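Local coordinates for transcriptional regulator (Enterococcus faecalis, PDB 3QFI), which is of unknown function but belongs to the LytR-CpsA-Psr family and has an alpha/beta fold built round a mixed beta-sheet, at residues I16-F22 against D215-Y220. Residue numbers count along the deposited sequence, not the author numbering.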
loop_
_atom_site.group_PDB
_atom_site.type_symbol
_atom_site.label_atom_id
_atom_site.label_comp_id
_atom_site.label_asym_id
_atom_site.label_seq_id
_atom_site.Cartn_x
_atom_site.Cartn_y
_atom_site.Cartn_z
ATOM N N ILE A 16 11.059 -17.059 -4.181
ATOM C CA ILE A 16 11.815 -16.203 -3.268
ATOM C C ILE A 16 13.217 -16.710 -3.035
ATOM O O ILE A 16 14.153 -15.929 -2.816
ATOM C CB ILE A 16 11.118 -16.081 -1.912
ATOM C CG1 ILE A 16 9.801 -15.327 -2.092
ATOM C CG2 ILE A 16 12.009 -15.334 -0.933
ATOM C CD1 ILE A 16 9.023 -15.155 -0.814
ATOM N N ASP A 17 13.351 -18.032 -3.061
ATOM C CA ASP A 17 14.632 -18.673 -2.872
ATOM C C ASP A 17 15.592 -18.189 -3.966
ATOM O O ASP A 17 16.751 -17.895 -3.686
ATOM C CB ASP A 17 14.437 -20.192 -2.907
ATOM C CG ASP A 17 15.726 -20.952 -2.737
ATOM O OD1 ASP A 17 16.429 -21.161 -3.755
ATOM O OD2 ASP A 17 16.037 -21.337 -1.585
ATOM N N ALA A 18 15.115 -18.074 -5.202
ATOM C CA ALA A 18 15.979 -17.605 -6.292
ATOM C C ALA A 18 16.001 -16.069 -6.409
ATOM O O ALA A 18 16.411 -15.516 -7.431
ATOM C CB ALA A 18 15.535 -18.230 -7.616
ATOM N N GLN A 19 15.585 -15.401 -5.339
ATOM C CA GLN A 19 15.526 -13.946 -5.286
ATOM C C GLN A 19 14.869 -13.427 -6.561
ATOM O O GLN A 19 15.385 -12.571 -7.289
ATOM C CB GLN A 19 16.916 -13.331 -5.102
ATOM C CG GLN A 19 17.776 -13.319 -6.344
ATOM C CD GLN A 19 18.765 -12.164 -6.355
ATOM O OE1 GLN A 19 19.321 -11.827 -7.403
ATOM N NE2 GLN A 19 18.996 -11.557 -5.184
ATOM N N GLU A 20 13.709 -13.991 -6.828
ATOM C CA GLU A 20 12.938 -13.610 -7.981
ATOM C C GLU A 20 12.108 -12.438 -7.471
ATOM O O GLU A 20 11.636 -12.443 -6.329
ATOM C CB GLU A 20 12.072 -14.793 -8.389
ATOM C CG GLU A 20 11.393 -14.689 -9.717
ATOM C CD GLU A 20 10.836 -16.037 -10.153
ATOM O OE1 GLU A 20 11.649 -16.922 -10.497
ATOM O OE2 GLU A 20 9.597 -16.220 -10.130
ATOM N N PRO A 21 11.965 -11.394 -8.290
ATOM C CA PRO A 21 11.195 -10.189 -7.943
ATOM C C PRO A 21 9.789 -10.576 -7.518
ATOM O O PRO A 21 9.143 -11.395 -8.167
ATOM C CB PRO A 21 11.191 -9.394 -9.243
ATOM C CG PRO A 21 12.508 -9.807 -9.886
ATOM C CD PRO A 21 12.521 -11.297 -9.650
ATOM N N PHE A 22 9.299 -10.004 -6.433
ATOM C CA PHE A 22 7.959 -10.366 -6.014
ATOM C C PHE A 22 7.215 -9.132 -5.521
ATOM O O PHE A 22 7.804 -8.057 -5.353
ATOM C CB PHE A 22 8.025 -11.459 -4.941
ATOM C CG PHE A 22 8.529 -10.977 -3.634
ATOM C CD1 PHE A 22 7.652 -10.485 -2.684
ATOM C CD2 PHE A 22 9.882 -10.977 -3.362
ATOM C CE1 PHE A 22 8.115 -9.994 -1.461
ATOM C CE2 PHE A 22 10.364 -10.490 -2.144
ATOM C CZ PHE A 22 9.466 -9.996 -1.192
ATOM N N ASP A 215 14.691 -15.459 4.100
ATOM C CA ASP A 215 15.175 -15.430 2.719
ATOM C C ASP A 215 15.265 -13.993 2.226
ATOM O O ASP A 215 16.135 -13.653 1.422
ATOM C CB ASP A 215 14.237 -16.209 1.790
ATOM C CG ASP A 215 14.536 -17.698 1.758
ATOM O OD1 ASP A 215 13.864 -18.415 0.986
ATOM O OD2 ASP A 215 15.436 -18.150 2.494
ATOM N N ILE A 216 14.348 -13.157 2.704
ATOM C CA ILE A 216 14.312 -11.754 2.319
ATOM C C ILE A 216 15.426 -10.975 3.011
ATOM O O ILE A 216 16.110 -10.181 2.375
ATOM C CB ILE A 216 12.962 -11.092 2.692
ATOM C CG1 ILE A 216 11.789 -11.993 2.292
ATOM C CG2 ILE A 216 12.848 -9.733 2.012
ATOM C CD1 ILE A 216 11.725 -12.337 0.826
ATOM N N GLN A 217 15.605 -11.213 4.310
ATOM C CA GLN A 217 16.631 -10.525 5.101
ATOM C C GLN A 217 18.048 -11.073 4.857
ATOM O O GLN A 217 18.874 -11.107 5.771
ATOM C CB GLN A 217 16.305 -10.613 6.612
ATOM C CG GLN A 217 14.960 -9.980 7.046
ATOM C CD GLN A 217 14.757 -9.946 8.575
ATOM O OE1 GLN A 217 14.855 -10.974 9.255
ATOM N NE2 GLN A 217 14.453 -8.763 9.108
ATOM N N SER A 218 18.333 -11.494 3.630
ATOM C CA SER A 218 19.649 -12.033 3.307
ATOM C C SER A 218 19.851 -12.114 1.808
ATOM O O SER A 218 20.927 -12.478 1.334
ATOM C CB SER A 218 19.801 -13.437 3.887
ATOM O OG SER A 218 18.851 -14.319 3.316
ATOM N N LYS A 219 18.818 -11.768 1.057
ATOM C CA LYS A 219 18.906 -11.861 -0.385
ATOM C C LYS A 219 18.237 -10.717 -1.122
ATOM O O LYS A 219 18.373 -10.591 -2.338
ATOM C CB LYS A 219 18.289 -13.179 -0.814
ATOM C CG LYS A 219 19.080 -14.391 -0.368
ATOM C CD LYS A 219 18.233 -15.646 -0.375
ATOM C CE LYS A 219 17.369 -15.719 -1.621
ATOM N NZ LYS A 219 18.211 -15.648 -2.845
ATOM N N TYR A 220 17.521 -9.887 -0.373
ATOM C CA TYR A 220 16.798 -8.761 -0.930
ATOM C C TYR A 220 17.196 -7.467 -0.246
ATOM O O TYR A 220 16.547 -6.440 -0.423
ATOM C CB TYR A 220 15.286 -8.978 -0.772
ATOM C CG TYR A 220 14.706 -10.035 -1.676
ATOM C CD1 TYR A 220 14.878 -11.400 -1.407
ATOM C CD2 TYR A 220 14.005 -9.674 -2.831
ATOM C CE1 TYR A 220 14.363 -12.379 -2.271
ATOM C CE2 TYR A 220 13.495 -10.641 -3.698
ATOM C CZ TYR A 220 13.678 -11.992 -3.408
ATOM O OH TYR A 220 13.170 -12.954 -4.253
#
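Ile-16 opens a type I beta turn that ends at Gln-19 and faces the chain leaving helix 210-216. Its CG2 methyl packs 3.5 Å from CD1 of Ile-216 and 3.6 Å from CB of Asp-215, and also touches the ring of Tyr-220. At Asp-17 the backbone does the work: its carbonyl O accepts a 2.8 Å hydrogen bond from NZ of Lys-219, whose side chain reaches the turn. The two carboxylates nearby approach without pairing, OD2 of Asp-17 lying 4.5 Å from OD1 of Asp-215. Gln-19 adds a weak bond from its NE2 to the O of Lys-219 (3.1 Å). As the segment straightens, the O of Glu-20 receives the OH of Tyr-220 at 2.6 Å, although that hydroxyl is crowded in the model and its position less certain. Phe-22, the first residue of the central strand 22-28, then sets its ring edge against the face of Tyr-220 in an offset edge-to-face pair (centroids 5.2 Å apart, planes at 74°), while its CE2 meets CD1 of Ile-216 at 3.8 Å. Phe-22 and Tyr-220 both also touch Ile-50 of the adjacent strand 44-51. The contact thus couples an apolar cluster at the start of strand 22-28 to hydrogen bonds whose acceptors are all main-chain carbonyls, so its polar part depends on the path of the backbone in both segments.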